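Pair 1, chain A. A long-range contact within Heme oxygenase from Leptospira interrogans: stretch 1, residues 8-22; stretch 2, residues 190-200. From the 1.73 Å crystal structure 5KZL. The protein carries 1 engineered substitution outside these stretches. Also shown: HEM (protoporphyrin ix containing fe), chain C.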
# COMPACT_ATOMS: atom_id res chain seq x y z
N MET A 8 -21.26 -6.37 11.60
CA MET A 8 -21.56 -6.68 10.21
C MET A 8 -20.28 -6.91 9.37
O MET A 8 -19.24 -7.25 9.94
CB MET A 8 -22.52 -5.66 9.57
CG MET A 8 -22.35 -4.27 10.05
SD MET A 8 -21.98 -3.18 8.68
CE MET A 8 -21.56 -1.65 9.59
N SER A 9 -20.39 -6.80 8.03
CA SER A 9 -19.33 -7.12 7.07
C SER A 9 -18.03 -6.35 7.31
O SER A 9 -18.05 -5.11 7.32
CB SER A 9 -19.85 -6.95 5.64
OG SER A 9 -18.85 -6.60 4.69
N LEU A 10 -16.90 -7.08 7.50
CA LEU A 10 -15.61 -6.42 7.71
C LEU A 10 -15.26 -5.50 6.52
O LEU A 10 -14.77 -4.39 6.74
CB LEU A 10 -14.47 -7.45 7.96
CG LEU A 10 -13.02 -6.88 8.06
CD1 LEU A 10 -12.89 -5.86 9.20
CD2 LEU A 10 -12.00 -8.00 8.20
N ALA A 11 -15.53 -5.95 5.26
CA ALA A 11 -15.22 -5.12 4.09
C ALA A 11 -16.01 -3.80 4.16
O ALA A 11 -15.45 -2.74 3.90
CB ALA A 11 -15.53 -5.87 2.80
N THR A 12 -17.28 -3.88 4.61
CA THR A 12 -18.16 -2.71 4.76
C THR A 12 -17.67 -1.81 5.93
O THR A 12 -17.62 -0.59 5.80
CB THR A 12 -19.61 -3.20 4.92
OG1 THR A 12 -20.01 -3.81 3.69
CG2 THR A 12 -20.59 -2.09 5.27
N ILE A 13 -17.31 -2.43 7.07
CA ILE A 13 -16.81 -1.73 8.27
C ILE A 13 -15.58 -0.88 7.92
O ILE A 13 -15.49 0.28 8.32
CB ILE A 13 -16.52 -2.75 9.43
CG1 ILE A 13 -17.84 -3.19 10.09
CG2 ILE A 13 -15.56 -2.15 10.49
CD1 ILE A 13 -17.75 -4.49 10.85
N LEU A 14 -14.65 -1.48 7.17
CA LEU A 14 -13.43 -0.79 6.75
C LEU A 14 -13.73 0.31 5.74
O LEU A 14 -13.19 1.39 5.88
CB LEU A 14 -12.40 -1.79 6.19
CG LEU A 14 -11.88 -2.83 7.18
CD1 LEU A 14 -10.85 -3.77 6.51
CD2 LEU A 14 -11.27 -2.16 8.40
N ARG A 15 -14.61 0.05 4.75
CA ARG A 15 -14.96 1.06 3.74
C ARG A 15 -15.63 2.29 4.39
O ARG A 15 -15.20 3.43 4.15
CB ARG A 15 -15.86 0.43 2.65
CG ARG A 15 -16.39 1.42 1.63
CD ARG A 15 -17.20 0.75 0.54
NE ARG A 15 -16.33 0.02 -0.39
CZ ARG A 15 -16.77 -0.70 -1.42
NH1 ARG A 15 -15.91 -1.32 -2.21
NH2 ARG A 15 -18.08 -0.83 -1.64
N GLU A 16 -16.69 2.06 5.18
CA GLU A 16 -17.44 3.12 5.85
C GLU A 16 -16.59 3.79 6.93
O GLU A 16 -16.64 5.02 7.06
CB GLU A 16 -18.75 2.58 6.44
CG GLU A 16 -19.74 2.09 5.38
CD GLU A 16 -20.99 1.41 5.91
OE1 GLU A 16 -21.01 0.99 7.09
OE2 GLU A 16 -21.94 1.24 5.11
N GLY A 17 -15.84 3.00 7.70
CA GLY A 17 -15.02 3.52 8.78
C GLY A 17 -13.79 4.32 8.38
O GLY A 17 -13.25 5.05 9.22
N THR A 18 -13.30 4.18 7.13
CA THR A 18 -12.07 4.91 6.76
C THR A 18 -12.26 5.94 5.64
O THR A 18 -11.27 6.46 5.12
CB THR A 18 -10.90 3.94 6.44
OG1 THR A 18 -11.21 3.17 5.28
CG2 THR A 18 -10.52 3.05 7.62
N SER A 19 -13.53 6.28 5.30
CA SER A 19 -13.86 7.26 4.26
C SER A 19 -13.22 8.63 4.52
O SER A 19 -12.69 9.23 3.58
CB SER A 19 -15.37 7.41 4.12
OG SER A 19 -15.96 7.70 5.38
N GLU A 20 -13.22 9.11 5.78
CA GLU A 20 -12.61 10.40 6.10
C GLU A 20 -11.08 10.38 6.05
O GLU A 20 -10.48 11.37 5.61
CB GLU A 20 -13.11 10.93 7.46
CG GLU A 20 -14.56 11.39 7.42
CD GLU A 20 -15.31 11.45 8.73
OE1 GLU A 20 -14.67 11.70 9.79
OE2 GLU A 20 -16.55 11.27 8.70
N GLU A 21 -10.45 9.26 6.47
CA GLU A 21 -8.99 9.09 6.51
C GLU A 21 -8.41 9.09 5.10
O GLU A 21 -7.30 9.61 4.90
CB GLU A 21 -8.61 7.79 7.26
CG GLU A 21 -8.79 7.83 8.77
CD GLU A 21 -10.20 7.77 9.32
OE1 GLU A 21 -11.14 7.48 8.54
OE2 GLU A 21 -10.38 8.04 10.52
N HIS A 22 -9.15 8.49 4.13
CA HIS A 22 -8.80 8.41 2.71
C HIS A 22 -8.71 9.85 2.19
O HIS A 22 -7.68 10.21 1.62
CB HIS A 22 -9.86 7.58 1.94
CG HIS A 22 -9.52 7.29 0.51
ND1 HIS A 22 -9.76 8.22 -0.49
CD2 HIS A 22 -8.99 6.18 -0.05
CE1 HIS A 22 -9.36 7.65 -1.62
NE2 HIS A 22 -8.89 6.42 -1.41
N GLU A 190 -13.19 -7.85 17.25
CA GLU A 190 -11.94 -8.00 16.50
C GLU A 190 -11.95 -7.19 15.21
O GLU A 190 -10.91 -6.64 14.84
CB GLU A 190 -11.69 -9.47 16.21
CG GLU A 190 -11.39 -10.26 17.46
CD GLU A 190 -11.21 -11.75 17.30
OE1 GLU A 190 -10.23 -12.28 17.86
OE2 GLU A 190 -12.08 -12.41 16.67
N LYS A 191 -13.11 -7.09 14.54
CA LYS A 191 -13.23 -6.26 13.33
C LYS A 191 -13.00 -4.79 13.69
O LYS A 191 -12.38 -4.06 12.91
CB LYS A 191 -14.59 -6.44 12.66
CG LYS A 191 -14.79 -7.81 12.05
CD LYS A 191 -16.24 -7.96 11.64
CE LYS A 191 -16.57 -9.40 11.33
NZ LYS A 191 -18.02 -9.54 11.00
N GLN A 192 -13.47 -4.35 14.89
CA GLN A 192 -13.24 -2.99 15.38
C GLN A 192 -11.75 -2.70 15.56
O GLN A 192 -11.32 -1.58 15.23
CB GLN A 192 -14.01 -2.72 16.67
CG GLN A 192 -15.49 -2.44 16.45
CD GLN A 192 -15.72 -1.24 15.56
OE1 GLN A 192 -15.27 -0.11 15.80
NE2 GLN A 192 -16.38 -1.47 14.47
N SER A 193 -10.98 -3.69 16.07
CA SER A 193 -9.52 -3.56 16.23
C SER A 193 -8.87 -3.45 14.84
O SER A 193 -7.92 -2.67 14.66
CB SER A 193 -8.95 -4.76 16.99
OG SER A 193 -9.44 -4.81 18.33
N ILE A 194 -9.40 -4.21 13.85
CA ILE A 194 -8.88 -4.14 12.46
C ILE A 194 -9.18 -2.74 11.88
O ILE A 194 -8.29 -2.14 11.26
CB ILE A 194 -9.37 -5.32 11.55
CG1 ILE A 194 -8.85 -6.69 12.09
CG2 ILE A 194 -8.88 -5.12 10.08
CD1 ILE A 194 -9.59 -7.91 11.59
N LEU A 195 -10.38 -2.20 12.15
CA LEU A 195 -10.71 -0.82 11.73
C LEU A 195 -9.75 0.23 12.39
O LEU A 195 -9.23 1.10 11.69
CB LEU A 195 -12.20 -0.51 12.03
CG LEU A 195 -12.69 0.92 11.76
CD1 LEU A 195 -12.47 1.34 10.29
CD2 LEU A 195 -14.16 1.07 12.17
N ALA A 196 -9.48 0.11 13.70
CA ALA A 196 -8.57 1.00 14.44
C ALA A 196 -7.16 0.95 13.81
O ALA A 196 -6.55 2.00 13.56
CB ALA A 196 -8.52 0.59 15.90
N GLU A 197 -6.69 -0.26 13.44
CA GLU A 197 -5.39 -0.40 12.77
C GLU A 197 -5.38 0.27 11.39
O GLU A 197 -4.43 1.00 11.08
CB GLU A 197 -4.92 -1.86 12.71
CG GLU A 197 -3.45 -2.01 12.27
CD GLU A 197 -2.39 -1.38 13.18
OE1 GLU A 197 -2.74 -1.01 14.32
OE2 GLU A 197 -1.22 -1.27 12.75
N SER A 198 -6.46 0.10 10.61
CA SER A 198 -6.60 0.70 9.27
C SER A 198 -6.47 2.23 9.36
O SER A 198 -5.75 2.83 8.56
CB SER A 198 -7.92 0.29 8.63
OG SER A 198 -7.99 -1.12 8.49
N LYS A 199 -7.12 2.85 10.36
CA LYS A 199 -7.00 4.30 10.57
C LYS A 199 -5.55 4.73 10.83
O LYS A 199 -5.10 5.75 10.28
CB LYS A 199 -7.91 4.74 11.71
CG LYS A 199 -9.38 4.61 11.35
CD LYS A 199 -10.24 4.92 12.56
CE LYS A 199 -11.70 4.83 12.24
NZ LYS A 199 -12.20 6.13 11.73
N GLN A 200 -4.82 3.93 11.63
CA GLN A 200 -3.41 4.15 11.95
C GLN A 200 -2.57 4.07 10.68
O GLN A 200 -1.68 4.90 10.47
CB GLN A 200 -2.92 3.08 12.95
CG GLN A 200 -2.72 3.55 14.37
CD GLN A 200 -1.77 4.71 14.47
OE1 GLN A 200 -0.54 4.61 14.33
NE2 GLN A 200 -2.36 5.85 14.67
CHA HEM C . -10.20 3.14 -3.15
CHB HEM C . -6.54 3.53 -0.16
CHC HEM C . -5.26 7.55 -2.40
CHD HEM C . -8.32 6.61 -5.81
C1A HEM C . -9.31 2.91 -2.16
C2A HEM C . -9.45 1.85 -1.20
C3A HEM C . -8.43 1.98 -0.36
C4A HEM C . -7.66 3.07 -0.77
CMA HEM C . -8.11 1.12 0.80
CAA HEM C . -10.52 0.79 -1.15
CBA HEM C . -11.84 1.29 -0.54
CGA HEM C . -12.78 0.17 -0.37
O1A HEM C . -13.17 -0.14 0.71
O2A HEM C . -13.14 -0.43 -1.37
C1B HEM C . -5.86 4.69 -0.49
C2B HEM C . -4.76 5.23 0.29
C3B HEM C . -4.42 6.37 -0.36
C4B HEM C . -5.32 6.50 -1.51
CMB HEM C . -4.11 4.66 1.50
CAB HEM C . -3.43 7.32 -0.07
CBB HEM C . -2.95 7.23 1.06
C1C HEM C . -5.85 7.61 -3.62
C2C HEM C . -5.47 8.45 -4.70
C3C HEM C . -6.36 8.16 -5.67
C4C HEM C . -7.24 7.13 -5.19
CMC HEM C . -4.32 9.45 -4.73
CAC HEM C . -6.37 8.80 -6.97
CBC HEM C . -6.94 8.24 -7.96
C1D HEM C . -9.16 5.64 -5.31
C2D HEM C . -10.37 5.17 -6.02
C3D HEM C . -10.86 4.20 -5.30
C4D HEM C . -9.98 4.07 -4.13
CMD HEM C . -10.88 5.66 -7.34
CAD HEM C . -12.12 3.43 -5.61
CBD HEM C . -11.96 2.43 -6.69
CGD HEM C . -13.22 1.66 -6.96
O1D HEM C . -14.10 1.63 -6.19
O2D HEM C . -13.27 1.05 -7.99
NA HEM C . -8.23 3.61 -1.82
NB HEM C . -6.11 5.51 -1.45
NC HEM C . -6.89 6.88 -3.96
ND HEM C . -8.99 4.94 -4.21
FE HEM C . -7.60 5.24 -2.88
O HOH W 1 -17.11 -9.92 8.09
O HOH W 2 -6.17 4.00 -4.15

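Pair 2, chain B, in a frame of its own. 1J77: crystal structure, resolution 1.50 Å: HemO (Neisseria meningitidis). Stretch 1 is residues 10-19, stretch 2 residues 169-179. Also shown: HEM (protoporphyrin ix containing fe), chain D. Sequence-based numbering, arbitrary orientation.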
# COMPACT_ATOMS: atom_id res chain seq x y z
N THR B 10 -14.70 15.29 6.78
CA THR B 10 -15.12 13.94 6.36
C THR B 10 -14.12 12.92 6.85
O THR B 10 -12.97 13.26 7.11
CB THR B 10 -15.22 13.83 4.84
OG1 THR B 10 -13.95 13.48 4.27
CG2 THR B 10 -15.52 15.20 4.20
N PHE B 11 -14.56 11.67 6.97
CA PHE B 11 -13.73 10.57 7.47
C PHE B 11 -12.46 10.43 6.64
O PHE B 11 -11.34 10.38 7.19
CB PHE B 11 -14.56 9.28 7.41
CG PHE B 11 -13.80 8.02 7.83
CD1 PHE B 11 -12.95 8.01 8.93
CD2 PHE B 11 -13.99 6.85 7.13
CE1 PHE B 11 -12.30 6.84 9.31
CE2 PHE B 11 -13.33 5.68 7.50
CZ PHE B 11 -12.50 5.66 8.60
N ALA B 12 -12.63 10.37 5.34
CA ALA B 12 -11.53 10.20 4.41
C ALA B 12 -10.56 11.35 4.53
O ALA B 12 -9.35 11.15 4.39
CB ALA B 12 -12.07 10.05 2.97
N LYS B 13 -11.05 12.55 4.84
CA LYS B 13 -10.17 13.73 4.95
C LYS B 13 -9.44 13.75 6.26
O LYS B 13 -8.35 14.33 6.37
CB LYS B 13 -10.98 15.04 4.82
CG LYS B 13 -11.29 15.34 3.41
CD LYS B 13 -12.21 16.54 3.23
CE LYS B 13 -12.36 16.84 1.75
NZ LYS B 13 -13.43 17.86 1.50
N ARG B 14 -10.02 13.16 7.29
CA ARG B 14 -9.41 13.11 8.57
C ARG B 14 -8.30 12.05 8.52
O ARG B 14 -7.19 12.26 9.06
CB ARG B 14 -10.44 12.85 9.65
CG ARG B 14 -11.46 14.03 9.75
CD ARG B 14 -12.26 14.05 11.05
NE ARG B 14 -13.46 13.20 11.02
CZ ARG B 14 -14.61 13.52 10.41
NH1 ARG B 14 -15.65 12.69 10.44
NH2 ARG B 14 -14.71 14.65 9.74
N LEU B 15 -8.57 10.93 7.83
CA LEU B 15 -7.57 9.88 7.64
C LEU B 15 -6.35 10.51 6.98
O LEU B 15 -5.21 10.33 7.46
CB LEU B 15 -8.12 8.76 6.75
CG LEU B 15 -8.90 7.68 7.50
CD1 LEU B 15 -9.77 6.94 6.57
CD2 LEU B 15 -7.95 6.75 8.17
N LYS B 16 -6.56 11.21 5.86
CA LYS B 16 -5.46 11.88 5.13
C LYS B 16 -4.72 12.85 6.03
O LYS B 16 -3.49 12.84 6.10
CB LYS B 16 -6.00 12.67 3.93
CG LYS B 16 -4.91 13.31 3.05
CD LYS B 16 -5.53 13.97 1.82
CE LYS B 16 -4.56 14.90 1.11
NZ LYS B 16 -3.52 14.13 0.38
N ALA B 17 -5.44 13.75 6.68
CA ALA B 17 -4.82 14.75 7.58
C ALA B 17 -3.92 14.14 8.64
O ALA B 17 -2.77 14.60 8.82
CB ALA B 17 -5.91 15.62 8.25
N ASP B 18 -4.41 13.12 9.32
CA ASP B 18 -3.75 12.51 10.45
C ASP B 18 -2.58 11.62 10.00
O ASP B 18 -1.80 11.22 10.84
CB ASP B 18 -4.72 11.70 11.37
CG ASP B 18 -5.73 12.57 12.10
OD1 ASP B 18 -5.59 13.81 12.07
OD2 ASP B 18 -6.68 12.07 12.76
N THR B 19 -2.50 11.28 8.71
CA THR B 19 -1.44 10.36 8.21
C THR B 19 -0.53 10.90 7.12
O THR B 19 0.33 10.16 6.60
CB THR B 19 -1.98 8.97 7.73
OG1 THR B 19 -2.85 9.11 6.59
CG2 THR B 19 -2.82 8.29 8.79
N ALA B 169 -15.14 5.12 16.24
CA ALA B 169 -14.64 4.02 15.39
C ALA B 169 -13.64 4.59 14.40
O ALA B 169 -12.73 3.87 13.97
CB ALA B 169 -15.78 3.37 14.65
N GLU B 170 -13.84 5.85 14.01
CA GLU B 170 -12.90 6.53 13.10
C GLU B 170 -11.54 6.59 13.75
O GLU B 170 -10.53 6.39 13.08
CB GLU B 170 -13.33 7.97 12.83
CG GLU B 170 -14.42 8.17 11.83
CD GLU B 170 -14.60 9.65 11.49
OE1 GLU B 170 -13.59 10.34 11.20
OE2 GLU B 170 -15.74 10.12 11.55
N ALA B 171 -11.49 6.92 15.03
CA ALA B 171 -10.22 7.00 15.74
C ALA B 171 -9.44 5.70 15.64
O ALA B 171 -8.23 5.70 15.40
CB ALA B 171 -10.44 7.41 17.22
N GLU B 172 -10.13 4.57 15.80
CA GLU B 172 -9.51 3.26 15.74
C GLU B 172 -9.02 2.99 14.33
O GLU B 172 -7.90 2.50 14.13
CB GLU B 172 -10.51 2.20 16.18
CG GLU B 172 -11.01 2.46 17.60
CD GLU B 172 -12.04 1.47 18.12
OE1 GLU B 172 -12.52 0.59 17.36
OE2 GLU B 172 -12.37 1.60 19.34
N ALA B 173 -9.84 3.35 13.36
CA ALA B 173 -9.44 3.21 11.94
C ALA B 173 -8.20 4.04 11.62
O ALA B 173 -7.30 3.58 10.92
CB ALA B 173 -10.56 3.59 11.03
N ILE B 174 -8.17 5.29 12.08
CA ILE B 174 -6.98 6.12 11.85
C ILE B 174 -5.75 5.50 12.52
O ILE B 174 -4.64 5.47 11.94
CB ILE B 174 -7.23 7.54 12.39
CG1 ILE B 174 -8.24 8.21 11.52
CG2 ILE B 174 -5.96 8.34 12.38
CD1 ILE B 174 -8.89 9.37 12.24
N GLN B 175 -5.88 5.01 13.74
CA GLN B 175 -4.79 4.29 14.36
C GLN B 175 -4.35 3.09 13.51
O GLN B 175 -3.16 2.85 13.40
CB GLN B 175 -5.11 3.87 15.79
CG GLN B 175 -3.99 3.15 16.49
CD GLN B 175 -2.73 4.01 16.67
OE1 GLN B 175 -2.81 5.26 16.72
NE2 GLN B 175 -1.60 3.35 16.80
N GLY B 176 -5.31 2.34 12.95
CA GLY B 176 -5.02 1.25 12.02
C GLY B 176 -4.15 1.74 10.86
O GLY B 176 -3.18 1.08 10.52
N ALA B 177 -4.53 2.83 10.22
CA ALA B 177 -3.76 3.42 9.12
C ALA B 177 -2.34 3.81 9.56
O ALA B 177 -1.36 3.48 8.88
CB ALA B 177 -4.52 4.64 8.52
N ARG B 178 -2.20 4.38 10.75
CA ARG B 178 -0.86 4.70 11.28
C ARG B 178 -0.02 3.40 11.38
O ARG B 178 1.15 3.35 11.00
CB ARG B 178 -0.94 5.41 12.67
CG ARG B 178 -1.50 6.83 12.62
CD ARG B 178 -1.57 7.54 13.94
NE ARG B 178 -1.91 8.93 13.66
CZ ARG B 178 -2.37 9.79 14.55
NH1 ARG B 178 -2.56 9.42 15.80
NH2 ARG B 178 -2.64 11.03 14.16
N GLU B 179 -0.64 2.34 11.90
CA GLU B 179 0.01 1.06 12.06
C GLU B 179 0.35 0.37 10.75
O GLU B 179 1.40 -0.27 10.66
CB GLU B 179 -0.78 0.14 13.00
CG GLU B 179 -0.82 0.69 14.43
CD GLU B 179 -1.71 -0.08 15.37
OE1 GLU B 179 -1.99 -1.26 15.10
OE2 GLU B 179 -2.04 0.49 16.43
CHA HEM D . -1.48 9.24 -2.01
CHB HEM D . 3.04 9.48 -3.73
CHC HEM D . 4.09 5.27 -1.49
CHD HEM D . -0.30 5.32 0.62
C1A HEM D . -0.38 9.62 -2.74
C2A HEM D . -0.33 10.70 -3.75
C3A HEM D . 0.92 10.74 -4.20
C4A HEM D . 1.71 9.72 -3.52
CMA HEM D . 1.46 11.72 -5.27
CAA HEM D . -1.48 11.61 -4.27
CBA HEM D . -2.04 10.98 -5.55
CGA HEM D . -3.27 11.72 -6.05
O1A HEM D . -3.90 12.46 -5.24
O2A HEM D . -3.59 11.57 -7.27
C1B HEM D . 3.73 8.36 -3.29
C2B HEM D . 5.08 8.03 -3.65
C3B HEM D . 5.40 6.88 -3.00
C4B HEM D . 4.21 6.43 -2.28
CMB HEM D . 5.91 8.93 -4.60
CAB HEM D . 6.70 6.08 -3.09
CBB HEM D . 7.88 6.68 -3.21
C1C HEM D . 2.98 4.91 -0.78
C2C HEM D . 2.82 3.66 -0.04
C3C HEM D . 1.63 3.71 0.59
C4C HEM D . 0.94 4.91 0.19
CMC HEM D . 3.92 2.60 0.09
CAC HEM D . 1.00 2.68 1.51
CBC HEM D . 1.77 1.77 2.11
C1D HEM D . -0.97 6.38 0.10
C2D HEM D . -2.31 6.71 0.50
C3D HEM D . -2.68 7.93 -0.28
C4D HEM D . -1.53 8.20 -1.10
CMD HEM D . -3.15 5.96 1.54
CAD HEM D . -4.01 8.68 -0.30
CBD HEM D . -3.94 10.03 0.36
CGD HEM D . -5.35 10.55 0.33
O1D HEM D . -6.11 10.23 1.28
O2D HEM D . -5.70 11.34 -0.60
NA HEM D . 0.87 9.05 -2.65
NB HEM D . 3.25 7.39 -2.43
NC HEM D . 1.82 5.60 -0.62
ND HEM D . -0.50 7.28 -0.86
FE HEM D . 1.38 7.40 -1.56
O HOH W 3 0.72 6.28 -3.01

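Two helices that cross at a fixed angle set a packing problem that side chains can answer in more than one way, and these two pairs make a compact example. In both, a helix near the N-terminus lies across a helix from late in the chain, both running in roughly the same direction. The axes approach to 9.7 Å at 36° in pair 1 and to 9.9 Å at 42° in pair 2, and 14 central residues superpose with an RMSD of 0.4 Å.

Even the start of the first helix matches. Ser A9 and Thr B10 both occupy the N-cap position, where OG of Ser A9 accepts from N of Thr A12 (3.1 Å) and OG1 of Thr B10 from N of Lys B13 (3.1 Å).

The constant centre is a leucine. Leu A14 and Leu B15 superpose with side-chain centres 0.4 Å apart, and each sends its CD2 atom into the second helix. In pair 1, CD2 of Leu A14 lies 3.6 Å from CA of Leu A195 and 3.4 Å from OG of Ser A198; in pair 2, CD2 of Leu B15 lies 3.7 Å from CG1 of Ile B174 and 4.0 Å from CB of Ala B177. The matched Ser A198 meets its hydrogen-bonding need within its own helix, OG donating to O of Ile A194 (3.0 Å). One turn beyond the leucine, Thr A18 and Thr B19 repeat a similar economy: OG1 of Thr A18 donates to O of Leu A14 (2.7 Å) and OG1 of Thr B19 to O of Leu B15 (2.8 Å), while their methyls face the second helix, CG2 of Thr A18 being 3.9 Å from CB of Ser A198 and CG2 of Thr B19 4.0 Å from CB of Ala B177.

Elsewhere bulk is redistributed. At Leu A10 and Phe B11, the smaller side chain meets the larger partner: CD2 of Leu A10 is 4.2 Å from CD1 of Ile A194, whereas the phenyl ring reaches the matched alanine edge-on, CZ of Phe B11 lying 3.7 Å from CB of Ala B173.

The next site changes chemistry altogether. Ile A13 packs its CD1 against CD of Lys A191 (3.9 Å), and the lysine amine extends on to donate from NZ to O of Met A8 (2.8 Å). In pair 2 the matched residues form a salt bridge, with NH1 of Arg B14 donating to OE2 of Glu B170 (2.8 Å) and NE to OE1 of the same glutamate (2.9 Å).

Gly A17 and Asp B18 complete the comparison. CD1 of Leu A195 rests 3.7 Å from CA of Gly A17, where a CB would clash with it; in pair 2, CD1 of the matched Ile B174 instead lies 3.5 Å from OD2 of Asp B18. Lys A199 and Arg B178 both address the carbonyl here: NZ of Lys A199 donates to O of Gly A17 (2.9 Å), and NH2 of Arg B178 makes a weak bond to O of Asp B18 (3.4 Å).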